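Local coordinates for protein glyceraldehyde-3-phosphate dehydrogenase (Sulfolobus solfataricus, PDB 1B7G) that catalyses the phosphorylating oxidation of D-glyceraldehyde 3-phosphate in glycolysis, using NADP in marked preference to NAD, at residues R15-M26 against V305-R313; N273-F281 against L294-I303. The protein carries 1 engineered substitution. All coordinates share one frame; numbering follows the deposited sequence.

Contact 1 (R15-M26 against V305-R313); sequences RVADAIIKQPDM and VPENIDAIR
Arg313 meets Asp25 side-on, NE and NH2 each taking one carboxylate oxygen: NH2 to OD1 is 2.7 Å and NE to OD2 is 2.8 Å. The two flat groups lie nearly coplanar, 20° apart, and both oxygens are approached on the syn side. NH2 spends its other proton on OE1 of Gln23, 2.8 Å away and on a lone pair in the carbonyl plane. Gln23 can reach that point because its chain folds at chi2 (-40°), which also brings NE2 back to the carbonyl O of Ala19, 3.0 Å off and one turn earlier. One amide thus links the backbone of Ala19 to the guanidinium; its NE2 also bonds Ser331. Met26 CE lies over one face of the guanidinium and presses tightly on Ile312 CG2 at 3.5 Å, the two side chains meeting tip to tip. Farther in, Ile309 lays CG2 against the Gln23 amide and rests CD1 against Ala19 CB and Ile20 CG1. Val305 sets CG1 on Ala19 CB (3.8 Å) and CG2 on Arg15 CB. Where the Rossmann-type domain's first helix joins helix 304-315, paired charges and the amide should fix the guanidinium's rotation at one end, while aliphatic packing carries the rest.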
ATOM      1  N   ARG A  15      12.987   4.081   4.642  1.00 29.43           N
ATOM      2  CA  ARG A  15      12.571   3.198   5.714  1.00 23.48           C
ATOM      3  C   ARG A  15      13.697   3.042   6.758  1.00 22.57           C
ATOM      4  O   ARG A  15      13.361   2.895   7.943  1.00 22.48           O
ATOM      5  CB  ARG A  15      12.170   1.815   5.191  1.00 24.92           C
ATOM      6  CG  ARG A  15      11.054   1.864   4.161  1.00 26.03           C
ATOM      7  CD  ARG A  15      11.081   0.562   3.310  1.00 29.36           C
ATOM      8  NE  ARG A  15       9.643   0.346   2.915  1.00 24.46           N
ATOM      9  CZ  ARG A  15       9.155   0.851   1.786  1.00 22.48           C
ATOM     10  NH1 ARG A  15       9.950   1.558   0.986  1.00 28.72           N
ATOM     11  NH2 ARG A  15       7.906   0.621   1.426  1.00 22.12           N
ATOM     12  N   VAL A  16      14.949   3.122   6.379  1.00 24.18           N
ATOM     13  CA  VAL A  16      15.985   3.021   7.458  1.00 25.37           C
ATOM     14  C   VAL A  16      15.960   4.313   8.277  1.00 29.78           C
ATOM     15  O   VAL A  16      16.095   4.270   9.510  1.00 30.91           O
ATOM     16  CB  VAL A  16      17.348   2.629   6.954  1.00 30.17           C
ATOM     17  CG1 VAL A  16      18.366   2.771   8.093  1.00 18.74           C
ATOM     18  CG2 VAL A  16      17.341   1.114   6.504  1.00 23.66           C
ATOM     19  N   ALA A  17      15.661   5.435   7.613  1.00 26.94           N
ATOM     20  CA  ALA A  17      15.539   6.708   8.357  1.00 29.25           C
ATOM     21  C   ALA A  17      14.397   6.658   9.343  1.00 27.62           C
ATOM     22  O   ALA A  17      14.625   6.951  10.539  1.00 29.99           O
ATOM     23  CB  ALA A  17      15.475   7.885   7.416  1.00 27.30           C
ATOM     24  N   ASP A  18      13.218   6.170   8.944  1.00 28.29           N
ATOM     25  CA  ASP A  18      12.108   6.024   9.845  1.00 30.05           C
ATOM     26  C   ASP A  18      12.375   5.048  10.997  1.00 35.02           C
ATOM     27  O   ASP A  18      11.962   5.339  12.134  1.00 29.70           O
ATOM     28  CB  ASP A  18      10.819   5.642   9.135  1.00 33.74           C
ATOM     29  CG  ASP A  18      10.154   6.778   8.397  1.00 34.89           C
ATOM     30  OD1 ASP A  18      10.617   7.939   8.453  1.00 34.30           O
ATOM     31  OD2 ASP A  18       9.133   6.505   7.738  1.00 33.67           O
ATOM     32  N   ALA A  19      13.081   3.942  10.744  1.00 25.16           N
ATOM     33  CA  ALA A  19      13.400   3.017  11.840  1.00 31.56           C
ATOM     34  C   ALA A  19      14.381   3.623  12.846  1.00 27.45           C
ATOM     35  O   ALA A  19      14.281   3.326  14.047  1.00 27.18           O
ATOM     36  CB  ALA A  19      13.966   1.683  11.333  1.00 25.56           C
ATOM     37  N   ILE A  20      15.300   4.432  12.374  1.00 28.38           N
ATOM     38  CA  ILE A  20      16.283   5.115  13.207  1.00 32.12           C
ATOM     39  C   ILE A  20      15.564   6.080  14.168  1.00 34.14           C
ATOM     40  O   ILE A  20      15.803   6.059  15.376  1.00 34.59           O
ATOM     41  CB  ILE A  20      17.252   5.904  12.341  1.00 34.04           C
ATOM     42  CG1 ILE A  20      18.210   4.923  11.630  1.00 29.24           C
ATOM     43  CG2 ILE A  20      18.064   6.942  13.147  1.00 29.55           C
ATOM     44  CD1 ILE A  20      18.952   5.598  10.513  1.00 33.50           C
ATOM     45  N   ILE A  21      14.550   6.752  13.624  1.00 36.46           N
ATOM     46  CA  ILE A  21      13.691   7.620  14.396  1.00 36.86           C
ATOM     47  C   ILE A  21      12.991   6.846  15.492  1.00 35.28           C
ATOM     48  O   ILE A  21      12.914   7.344  16.633  1.00 37.43           O
ATOM     49  CB  ILE A  21      12.657   8.377  13.533  1.00 36.94           C
ATOM     50  CG1 ILE A  21      13.392   9.265  12.550  1.00 26.68           C
ATOM     51  CG2 ILE A  21      11.741   9.208  14.436  1.00 40.36           C
ATOM     52  CD1 ILE A  21      12.565  10.038  11.547  1.00 31.02           C
ATOM     53  N   LYS A  22      12.586   5.611  15.250  1.00 33.06           N
ATOM     54  CA  LYS A  22      11.915   4.828  16.269  1.00 34.65           C
ATOM     55  C   LYS A  22      12.843   4.198  17.292  1.00 31.30           C
ATOM     56  O   LYS A  22      12.328   3.613  18.256  1.00 36.28           O
ATOM     57  CB  LYS A  22      11.038   3.741  15.625  1.00 26.73           C
ATOM     58  CG  LYS A  22       9.955   4.348  14.736  1.00 34.01           C
ATOM     59  CD  LYS A  22       9.078   3.219  14.187  1.00 42.17           C
ATOM     60  CE  LYS A  22       7.869   3.789  13.453  1.00 43.54           C
ATOM     61  NZ  LYS A  22       6.966   2.683  13.044  1.00 47.02           N
ATOM     62  N   GLN A  23      14.152   4.256  17.149  1.00 29.41           N
ATOM     63  CA  GLN A  23      15.020   3.589  18.132  1.00 30.37           C
ATOM     64  C   GLN A  23      15.210   4.514  19.350  1.00 33.34           C
ATOM     65  O   GLN A  23      15.401   5.714  19.148  1.00 31.29           O
ATOM     66  CB  GLN A  23      16.366   3.289  17.501  1.00 28.83           C
ATOM     67  CG  GLN A  23      16.361   2.229  16.394  1.00 29.94           C
ATOM     68  CD  GLN A  23      15.464   1.058  16.646  1.00 31.13           C
ATOM     69  OE1 GLN A  23      15.717   0.196  17.498  1.00 27.87           O
ATOM     70  NE2 GLN A  23      14.319   1.012  15.932  1.00 26.53           N
ATOM     71  N   PRO A  24      15.224   3.969  20.545  1.00 34.01           N
ATOM     72  CA  PRO A  24      15.446   4.765  21.757  1.00 37.22           C
ATOM     73  C   PRO A  24      16.869   5.256  21.899  1.00 38.14           C
ATOM     74  O   PRO A  24      17.115   6.255  22.607  1.00 37.98           O
ATOM     75  CB  PRO A  24      15.107   3.810  22.893  1.00 36.08           C
ATOM     76  CG  PRO A  24      15.366   2.457  22.318  1.00 42.52           C
ATOM     77  CD  PRO A  24      14.970   2.555  20.859  1.00 35.64           C
ATOM     78  N   ASP A  25      17.840   4.586  21.286  1.00 30.74           N
ATOM     79  CA  ASP A  25      19.249   4.924  21.468  1.00 30.80           C
ATOM     80  C   ASP A  25      19.902   5.516  20.270  1.00 28.09           C
ATOM     81  O   ASP A  25      21.144   5.587  20.127  1.00 30.25           O
ATOM     82  CB  ASP A  25      20.028   3.653  21.914  1.00 37.22           C
ATOM     83  CG  ASP A  25      19.892   2.520  20.885  1.00 34.86           C
ATOM     84  OD1 ASP A  25      18.916   2.490  20.114  1.00 26.88           O
ATOM     85  OD2 ASP A  25      20.760   1.639  20.871  1.00 27.24           O
ATOM     86  N   MET A  26      19.090   5.932  19.282  1.00 30.55           N
ATOM     87  CA  MET A  26      19.659   6.541  18.100  1.00 29.79           C
ATOM     88  C   MET A  26      18.943   7.848  17.768  1.00 33.58           C
ATOM     89  O   MET A  26      17.751   7.974  18.039  1.00 34.31           O
ATOM     90  CB  MET A  26      19.449   5.564  16.903  1.00 25.51           C
ATOM     91  CG  MET A  26      20.103   4.217  17.095  1.00 28.78           C
ATOM     92  SD  MET A  26      20.077   3.214  15.557  1.00 25.16           S
ATOM     93  CE  MET A  26      20.670   1.671  16.187  1.00 24.64           C
ATOM     94  N   VAL A 305      15.456  -3.688   6.587  1.00 23.38           N
ATOM     95  CA  VAL A 305      15.365  -2.570   7.540  1.00 25.29           C
ATOM     96  C   VAL A 305      15.786  -2.924   8.942  1.00 22.46           C
ATOM     97  O   VAL A 305      16.767  -2.311   9.410  1.00 28.52           O
ATOM     98  CB  VAL A 305      13.962  -1.935   7.439  1.00 26.24           C
ATOM     99  CG1 VAL A 305      13.729  -0.828   8.462  1.00 25.50           C
ATOM    100  CG2 VAL A 305      13.866  -1.352   6.014  1.00 19.09           C
ATOM    101  N   PRO A 306      15.221  -3.904   9.635  1.00 22.99           N
ATOM    102  CA  PRO A 306      15.644  -4.304  10.953  1.00 26.44           C
ATOM    103  C   PRO A 306      17.090  -4.760  10.987  1.00 30.71           C
ATOM    104  O   PRO A 306      17.831  -4.418  11.943  1.00 24.75           O
ATOM    105  CB  PRO A 306      14.649  -5.341  11.424  1.00 19.99           C
ATOM    106  CG  PRO A 306      14.076  -5.889  10.144  1.00 28.98           C
ATOM    107  CD  PRO A 306      14.120  -4.775   9.133  1.00 25.67           C
ATOM    108  N   GLU A 307      17.605  -5.404   9.938  1.00 27.10           N
ATOM    109  CA  GLU A 307      18.975  -5.815   9.823  1.00 27.34           C
ATOM    110  C   GLU A 307      19.939  -4.632   9.868  1.00 24.87           C
ATOM    111  O   GLU A 307      20.980  -4.689  10.527  1.00 24.63           O
ATOM    112  CB  GLU A 307      19.238  -6.611   8.500  1.00 26.67           C
ATOM    113  CG  GLU A 307      18.310  -7.811   8.341  1.00 28.45           C
ATOM    114  CD  GLU A 307      18.395  -8.814   9.468  1.00 26.51           C
ATOM    115  OE1 GLU A 307      19.494  -8.904  10.053  1.00 23.44           O
ATOM    116  OE2 GLU A 307      17.385  -9.457   9.855  1.00 22.11           O
ATOM    117  N   ASN A 308      19.580  -3.524   9.223  1.00 22.22           N
ATOM    118  CA  ASN A 308      20.444  -2.345   9.237  1.00 21.51           C
ATOM    119  C   ASN A 308      20.488  -1.735  10.655  1.00 27.14           C
ATOM    120  O   ASN A 308      21.553  -1.250  11.083  1.00 27.81           O
ATOM    121  CB  ASN A 308      19.985  -1.311   8.215  1.00 23.58           C
ATOM    122  CG  ASN A 308      20.548  -1.487   6.827  1.00 26.46           C
ATOM    123  OD1 ASN A 308      21.631  -0.992   6.514  1.00 26.98           O
ATOM    124  ND2 ASN A 308      19.824  -2.201   5.974  1.00 27.05           N
ATOM    125  N   ILE A 309      19.364  -1.801  11.374  1.00 20.33           N
ATOM    126  CA  ILE A 309      19.365  -1.292  12.753  1.00 27.08           C
ATOM    127  C   ILE A 309      20.289  -2.111  13.642  1.00 30.04           C
ATOM    128  O   ILE A 309      21.169  -1.576  14.362  1.00 24.66           O
ATOM    129  CB  ILE A 309      17.949  -1.212  13.327  1.00 30.39           C
ATOM    130  CG1 ILE A 309      17.044  -0.295  12.517  1.00 25.32           C
ATOM    131  CG2 ILE A 309      18.033  -0.706  14.794  1.00 27.47           C
ATOM    132  CD1 ILE A 309      17.611   1.087  12.220  1.00 22.89           C
ATOM    133  N   ASP A 310      20.234  -3.444  13.563  1.00 24.85           N
ATOM    134  CA  ASP A 310      21.153  -4.277  14.352  1.00 24.11           C
ATOM    135  C   ASP A 310      22.592  -4.092  13.963  1.00 26.27           C
ATOM    136  O   ASP A 310      23.505  -4.132  14.827  1.00 27.26           O
ATOM    137  CB  ASP A 310      20.738  -5.746  14.253  1.00 25.19           C
ATOM    138  CG  ASP A 310      19.394  -6.005  14.877  1.00 34.25           C
ATOM    139  OD1 ASP A 310      19.117  -5.372  15.931  1.00 30.37           O
ATOM    140  OD2 ASP A 310      18.607  -6.829  14.357  1.00 28.34           O
ATOM    141  N   ALA A 311      22.861  -3.904  12.663  1.00 25.86           N
ATOM    142  CA  ALA A 311      24.191  -3.722  12.167  1.00 28.71           C
ATOM    143  C   ALA A 311      24.808  -2.467  12.828  1.00 29.72           C
ATOM    144  O   ALA A 311      26.015  -2.467  13.089  1.00 25.94           O
ATOM    145  CB  ALA A 311      24.298  -3.630  10.655  1.00 26.29           C
ATOM    146  N   ILE A 312      24.015  -1.414  12.970  1.00 30.05           N
ATOM    147  CA  ILE A 312      24.518  -0.209  13.647  1.00 30.05           C
ATOM    148  C   ILE A 312      24.981  -0.604  15.048  1.00 23.19           C
ATOM    149  O   ILE A 312      26.090  -0.315  15.455  1.00 29.44           O
ATOM    150  CB  ILE A 312      23.438   0.879  13.745  1.00 31.21           C
ATOM    151  CG1 ILE A 312      23.212   1.521  12.368  1.00 29.90           C
ATOM    152  CG2 ILE A 312      23.832   1.939  14.764  1.00 24.41           C
ATOM    153  CD1 ILE A 312      21.877   2.223  12.185  1.00 24.99           C
ATOM    154  N   ARG A 313      24.159  -1.347  15.766  1.00 22.10           N
ATOM    155  CA  ARG A 313      24.504  -1.756  17.120  1.00 25.75           C
ATOM    156  C   ARG A 313      25.726  -2.638  17.169  1.00 36.80           C
ATOM    157  O   ARG A 313      26.578  -2.419  18.053  1.00 29.45           O
ATOM    158  CB  ARG A 313      23.292  -2.390  17.816  1.00 22.22           C
ATOM    159  CG  ARG A 313      22.148  -1.408  17.934  1.00 25.86           C
ATOM    160  CD  ARG A 313      21.428  -1.512  19.281  1.00 29.28           C
ATOM    161  NE  ARG A 313      20.291  -0.582  19.316  1.00 25.72           N
ATOM    162  CZ  ARG A 313      19.092  -0.833  18.803  1.00 43.15           C
ATOM    163  NH1 ARG A 313      18.805  -2.006  18.202  1.00 29.67           N
ATOM    164  NH2 ARG A 313      18.183   0.132  18.911  1.00 29.50           N
TER

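Contact 2 (N273-F281 against L294-I303); sequences NDIPEVMIF and LMYAVHQESI
A histidine side chain stands in for a strand partner where the pairing stops: Ile275 N donates to His299 ND1 at 3.2 Å, almost straight at 174° though 33° out of the ring plane. The imidazole is gripped on both nitrogens. ND1 also shares a hydrogen bond with Ser302 OG (2.9 Å), while NE2 gives its proton to the anti lone pair of Glu301 OE1 at 2.6 Å, which should hold the ring's rotation. His299 swings its ring away from its own backbone N (chi1 -179°), with CB close to Ile275 O, and a water accepts from His299 N and donates to the carbonyls of Ile275 and Glu277. Beyond the water, regular antiparallel pairing takes over: Met279 and Ala297 form a hydrogen-bonded pair, and Phe281 N reaches Met295 O at 3.0 Å. Val278 CG1 sits over one face of the Tyr296 ring, 3.9 Å from its centroid, a CH-pi contact, and Ile280 CG1 packs on Tyr296 CB. Phe281 turns its ring edge to the Met295-Ala297 backbone, with Met295 SD placed obliquely to the ring. This hairpin lies inside the mixed sheet of the catalytic domain, between strands 246-249 and 219-227. Met279 and Phe281 pack on helix 258-267, while Val278, Tyr296 and Ile303 lean on helix 139-152, which begins with the probable nucleophile Cys139.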
ATOM      1  N   ASN A 273       2.544  -0.614   4.333  1.00 23.81           N
ATOM      2  CA  ASN A 273       2.187  -1.963   4.005  1.00 31.22           C
ATOM      3  C   ASN A 273       3.435  -2.869   4.057  1.00 28.06           C
ATOM      4  O   ASN A 273       3.348  -3.951   3.475  1.00 23.47           O
ATOM      5  CB  ASN A 273       1.526  -2.166   2.628  1.00 30.34           C
ATOM      6  CG  ASN A 273       0.842  -0.992   2.020  1.00 40.10           C
ATOM      7  OD1 ASN A 273       1.056  -0.660   0.842  1.00 38.58           O
ATOM      8  ND2 ASN A 273       0.089  -0.238   2.829  1.00 39.37           N
ATOM      9  N   ASP A 274       4.473  -2.549   4.817  1.00 24.81           N
ATOM     10  CA  ASP A 274       5.682  -3.345   4.904  1.00 26.94           C
ATOM     11  C   ASP A 274       5.502  -4.657   5.639  1.00 28.66           C
ATOM     12  O   ASP A 274       4.806  -4.780   6.637  1.00 26.41           O
ATOM     13  CB  ASP A 274       6.847  -2.558   5.572  1.00 25.69           C
ATOM     14  CG  ASP A 274       7.350  -1.477   4.646  1.00 28.96           C
ATOM     15  OD1 ASP A 274       6.933  -1.478   3.447  1.00 31.48           O
ATOM     16  OD2 ASP A 274       8.150  -0.627   5.065  1.00 29.55           O
ATOM     17  N   ILE A 275       6.142  -5.714   5.107  1.00 26.43           N
ATOM     18  CA  ILE A 275       6.171  -7.001   5.807  1.00 22.53           C
ATOM     19  C   ILE A 275       7.640  -7.442   5.793  1.00 27.31           C
ATOM     20  O   ILE A 275       8.099  -8.149   4.882  1.00 23.80           O
ATOM     21  CB  ILE A 275       5.315  -8.092   5.212  1.00 24.39           C
ATOM     22  CG1 ILE A 275       3.818  -7.732   5.139  1.00 21.90           C
ATOM     23  CG2 ILE A 275       5.481  -9.448   5.911  1.00 17.64           C
ATOM     24  CD1 ILE A 275       3.004  -8.761   4.367  1.00 23.32           C
ATOM     25  N   PRO A 276       8.391  -7.045   6.824  1.00 24.71           N
ATOM     26  CA  PRO A 276       9.807  -7.301   6.870  1.00 23.14           C
ATOM     27  C   PRO A 276      10.185  -8.744   7.186  1.00 19.03           C
ATOM     28  O   PRO A 276      11.374  -9.097   7.150  1.00 22.91           O
ATOM     29  CB  PRO A 276      10.342  -6.373   7.951  1.00 30.85           C
ATOM     30  CG  PRO A 276       9.188  -5.550   8.435  1.00 33.38           C
ATOM     31  CD  PRO A 276       7.922  -6.156   7.932  1.00 27.87           C
ATOM     32  N   GLU A 277       9.260  -9.550   7.648  1.00 18.80           N
ATOM     33  CA  GLU A 277       9.483 -10.924   8.006  1.00 18.68           C
ATOM     34  C   GLU A 277       9.499 -11.878   6.795  1.00 27.49           C
ATOM     35  O   GLU A 277       8.766 -11.622   5.830  1.00 23.85           O
ATOM     36  CB  GLU A 277       8.370 -11.405   8.941  1.00 20.45           C
ATOM     37  CG  GLU A 277       8.264 -10.553  10.238  1.00 24.38           C
ATOM     38  CD  GLU A 277       7.385  -9.328  10.094  1.00 34.00           C
ATOM     39  OE1 GLU A 277       6.831  -9.092   8.990  1.00 26.86           O
ATOM     40  OE2 GLU A 277       7.242  -8.573  11.093  1.00 25.94           O
ATOM     41  N   VAL A 278      10.208 -12.983   6.912  1.00 23.50           N
ATOM     42  CA  VAL A 278      10.171 -14.028   5.850  1.00 23.13           C
ATOM     43  C   VAL A 278       8.825 -14.700   5.955  1.00 22.94           C
ATOM     44  O   VAL A 278       8.444 -15.051   7.089  1.00 20.61           O
ATOM     45  CB  VAL A 278      11.318 -15.052   6.028  1.00 25.33           C
ATOM     46  CG1 VAL A 278      11.216 -16.234   5.053  1.00 19.71           C
ATOM     47  CG2 VAL A 278      12.658 -14.358   5.782  1.00 20.94           C
ATOM     48  N   MET A 279       8.046 -14.810   4.865  1.00 19.65           N
ATOM     49  CA  MET A 279       6.698 -15.337   4.903  1.00 21.44           C
ATOM     50  C   MET A 279       6.639 -16.795   4.423  1.00 25.18           C
ATOM     51  O   MET A 279       6.616 -17.035   3.204  1.00 21.27           O
ATOM     52  CB  MET A 279       5.745 -14.493   4.039  1.00 19.79           C
ATOM     53  CG  MET A 279       5.415 -13.117   4.596  1.00 22.69           C
ATOM     54  SD  MET A 279       4.975 -11.920   3.317  1.00 21.73           S
ATOM     55  CE  MET A 279       6.526 -11.297   2.819  1.00 14.67           C
ATOM     56  N   ILE A 280       6.746 -17.753   5.339  1.00 25.48           N
ATOM     57  CA  ILE A 280       6.789 -19.162   4.949  1.00 24.93           C
ATOM     58  C   ILE A 280       5.380 -19.730   4.839  1.00 28.39           C
ATOM     59  O   ILE A 280       4.569 -19.598   5.755  1.00 23.61           O
ATOM     60  CB  ILE A 280       7.598 -20.017   5.937  1.00 27.17           C
ATOM     61  CG1 ILE A 280       9.061 -19.563   5.948  1.00 25.27           C
ATOM     62  CG2 ILE A 280       7.481 -21.510   5.579  1.00 20.72           C
ATOM     63  CD1 ILE A 280       9.941 -20.237   6.961  1.00 27.91           C
ATOM     64  N   PHE A 281       5.095 -20.334   3.686  1.00 26.61           N
ATOM     65  CA  PHE A 281       3.799 -20.989   3.477  1.00 25.54           C
ATOM     66  C   PHE A 281       3.765 -22.299   4.235  1.00 25.73           C
ATOM     67  O   PHE A 281       4.520 -23.229   3.924  1.00 27.84           O
ATOM     68  CB  PHE A 281       3.560 -21.202   1.955  1.00 19.26           C
ATOM     69  CG  PHE A 281       3.299 -19.849   1.313  1.00 21.65           C
ATOM     70  CD1 PHE A 281       4.345 -19.043   0.908  1.00 18.33           C
ATOM     71  CD2 PHE A 281       1.989 -19.403   1.188  1.00 24.84           C
ATOM     72  CE1 PHE A 281       4.090 -17.824   0.332  1.00 26.09           C
ATOM     73  CE2 PHE A 281       1.726 -18.157   0.624  1.00 27.02           C
ATOM     74  CZ  PHE A 281       2.782 -17.379   0.217  1.00 18.84           C
ATOM     75  N   LEU A 294      10.307 -26.290   1.278  1.00 24.12           N
ATOM     76  CA  LEU A 294       9.294 -25.284   1.615  1.00 24.85           C
ATOM     77  C   LEU A 294       9.389 -24.089   0.659  1.00 21.38           C
ATOM     78  O   LEU A 294      10.363 -23.885  -0.093  1.00 26.11           O
ATOM     79  CB  LEU A 294       9.366 -24.853   3.082  1.00 25.98           C
ATOM     80  CG  LEU A 294      10.711 -24.272   3.544  1.00 27.03           C
ATOM     81  CD1 LEU A 294      10.780 -22.785   3.292  1.00 33.25           C
ATOM     82  CD2 LEU A 294      10.933 -24.593   5.031  1.00 27.35           C
ATOM     83  N   MET A 295       8.399 -23.203   0.692  1.00 21.54           N
ATOM     84  CA  MET A 295       8.487 -21.991  -0.140  1.00 19.38           C
ATOM     85  C   MET A 295       8.089 -20.791   0.713  1.00 16.98           C
ATOM     86  O   MET A 295       7.323 -20.931   1.693  1.00 20.09           O
ATOM     87  CB  MET A 295       7.514 -22.123  -1.360  1.00 19.97           C
ATOM     88  CG  MET A 295       6.089 -22.267  -0.832  1.00 19.67           C
ATOM     89  SD  MET A 295       4.865 -22.131  -2.099  1.00 27.92           S
ATOM     90  CE  MET A 295       4.988 -23.622  -3.009  1.00 30.10           C
ATOM     91  N   TYR A 296       8.595 -19.627   0.344  1.00 19.15           N
ATOM     92  CA  TYR A 296       8.276 -18.429   1.129  1.00 21.90           C
ATOM     93  C   TYR A 296       8.290 -17.198   0.252  1.00 22.90           C
ATOM     94  O   TYR A 296       8.921 -17.161  -0.833  1.00 21.76           O
ATOM     95  CB  TYR A 296       9.223 -18.348   2.359  1.00 21.90           C
ATOM     96  CG  TYR A 296      10.705 -18.369   2.093  1.00 18.92           C
ATOM     97  CD1 TYR A 296      11.372 -17.223   1.637  1.00 15.85           C
ATOM     98  CD2 TYR A 296      11.468 -19.488   2.320  1.00 21.12           C
ATOM     99  CE1 TYR A 296      12.732 -17.251   1.408  1.00 20.31           C
ATOM    100  CE2 TYR A 296      12.836 -19.516   2.119  1.00 23.81           C
ATOM    101  CZ  TYR A 296      13.462 -18.400   1.634  1.00 25.98           C
ATOM    102  OH  TYR A 296      14.807 -18.433   1.376  1.00 25.57           O
ATOM    103  N   ALA A 297       7.584 -16.161   0.747  1.00 19.08           N
ATOM    104  CA  ALA A 297       7.621 -14.862   0.094  1.00 20.45           C
ATOM    105  C   ALA A 297       8.586 -13.916   0.789  1.00 24.57           C
ATOM    106  O   ALA A 297       8.820 -14.035   2.014  1.00 27.43           O
ATOM    107  CB  ALA A 297       6.224 -14.213   0.035  1.00 16.00           C
ATOM    108  N   VAL A 298       9.143 -12.952   0.073  1.00 18.69           N
ATOM    109  CA  VAL A 298      10.048 -11.963   0.650  1.00 20.31           C
ATOM    110  C   VAL A 298       9.601 -10.552   0.219  1.00 28.45           C
ATOM    111  O   VAL A 298       9.491 -10.293  -0.973  1.00 20.07           O
ATOM    112  CB  VAL A 298      11.493 -12.164   0.192  1.00 24.83           C
ATOM    113  CG1 VAL A 298      12.437 -11.120   0.755  1.00 25.98           C
ATOM    114  CG2 VAL A 298      12.021 -13.583   0.553  1.00 16.76           C
ATOM    115  N   HIS A 299       9.294  -9.684   1.174  1.00 21.01           N
ATOM    116  CA  HIS A 299       8.951  -8.296   0.830  1.00 24.68           C
ATOM    117  C   HIS A 299      10.235  -7.505   0.738  1.00 26.56           C
ATOM    118  O   HIS A 299      10.805  -7.064   1.765  1.00 24.61           O
ATOM    119  CB  HIS A 299       7.960  -7.662   1.807  1.00 25.75           C
ATOM    120  CG  HIS A 299       7.609  -6.244   1.392  1.00 31.00           C
ATOM    121  ND1 HIS A 299       7.505  -5.211   2.286  1.00 30.14           N
ATOM    122  CD2 HIS A 299       7.387  -5.697   0.185  1.00 25.97           C
ATOM    123  CE1 HIS A 299       7.236  -4.088   1.658  1.00 25.14           C
ATOM    124  NE2 HIS A 299       7.132  -4.364   0.362  1.00 31.20           N
ATOM    125  N   GLN A 300      10.686  -7.272  -0.489  1.00 21.71           N
ATOM    126  CA  GLN A 300      11.997  -6.705  -0.728  1.00 26.58           C
ATOM    127  C   GLN A 300      12.118  -5.251  -0.292  1.00 27.08           C
ATOM    128  O   GLN A 300      13.244  -4.809  -0.075  1.00 21.66           O
ATOM    129  CB  GLN A 300      12.510  -6.785  -2.170  1.00 26.31           C
ATOM    130  CG  GLN A 300      11.708  -5.945  -3.163  1.00 20.31           C
ATOM    131  CD  GLN A 300      10.292  -6.400  -3.331  1.00 24.19           C
ATOM    132  OE1 GLN A 300       9.908  -7.572  -3.127  1.00 21.78           O
ATOM    133  NE2 GLN A 300       9.397  -5.481  -3.705  1.00 26.56           N
ATOM    134  N   GLU A 301      10.999  -4.534  -0.210  1.00 25.41           N
ATOM    135  CA  GLU A 301      11.176  -3.129   0.211  1.00 30.93           C
ATOM    136  C   GLU A 301      11.587  -2.994   1.683  1.00 24.24           C
ATOM    137  O   GLU A 301      12.143  -1.950   2.042  1.00 25.02           O
ATOM    138  CB  GLU A 301       9.865  -2.381  -0.028  1.00 22.86           C
ATOM    139  CG  GLU A 301       9.522  -2.297  -1.546  1.00 25.17           C
ATOM    140  CD  GLU A 301       8.127  -1.626  -1.655  1.00 24.85           C
ATOM    141  OE1 GLU A 301       7.140  -2.240  -1.208  1.00 27.95           O
ATOM    142  OE2 GLU A 301       8.069  -0.494  -2.130  1.00 28.84           O
ATOM    143  N   SER A 302      11.281  -3.975   2.494  1.00 27.60           N
ATOM    144  CA  SER A 302      11.510  -3.848   3.932  1.00 27.16           C
ATOM    145  C   SER A 302      12.310  -4.905   4.649  1.00 29.74           C
ATOM    146  O   SER A 302      12.634  -4.647   5.834  1.00 22.17           O
ATOM    147  CB  SER A 302      10.121  -3.783   4.587  1.00 26.16           C
ATOM    148  OG  SER A 302       9.406  -4.978   4.529  1.00 27.38           O
ATOM    149  N   ILE A 303      12.539  -6.093   4.125  1.00 21.47           N
ATOM    150  CA  ILE A 303      13.222  -7.129   4.876  1.00 22.66           C
ATOM    151  C   ILE A 303      14.545  -6.713   5.491  1.00 19.55           C
ATOM    152  O   ILE A 303      14.770  -7.068   6.665  1.00 25.17           O
ATOM    153  CB  ILE A 303      13.398  -8.436   4.057  1.00 18.15           C
ATOM    154  CG1 ILE A 303      14.119  -9.467   4.947  1.00 20.27           C
ATOM    155  CG2 ILE A 303      14.140  -8.129   2.744  1.00 17.74           C
ATOM    156  CD1 ILE A 303      13.998 -10.914   4.416  1.00 24.87           C
TER
HETATM  157  O   HOH W   1       9.965  -9.852   3.878  1.00 24.69           O

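From the N terminus, the chain leaves strand 2-7, runs through helix 11-21 and passes into strand 26-32; its partner in contact 1 arrives only some 280 residues later. Contact 2 falls wholly within that long loop and closes a short one of its own, the outer part of the hairpin with its turn. Strand 291-298 then runs almost directly into helix 304-315, carrying the chain from the catalytic sheet back to the nucleotide-binding domain. The two contacts, with centres about 19 Å apart, meet through the salt bridge from Arg15 NE to Asp274 OD2, and Pro306 packs on Pro276. Both reach the second subunit: Asp18 pairs with that subunit's Lys269, Glu301 with that subunit's Arg266.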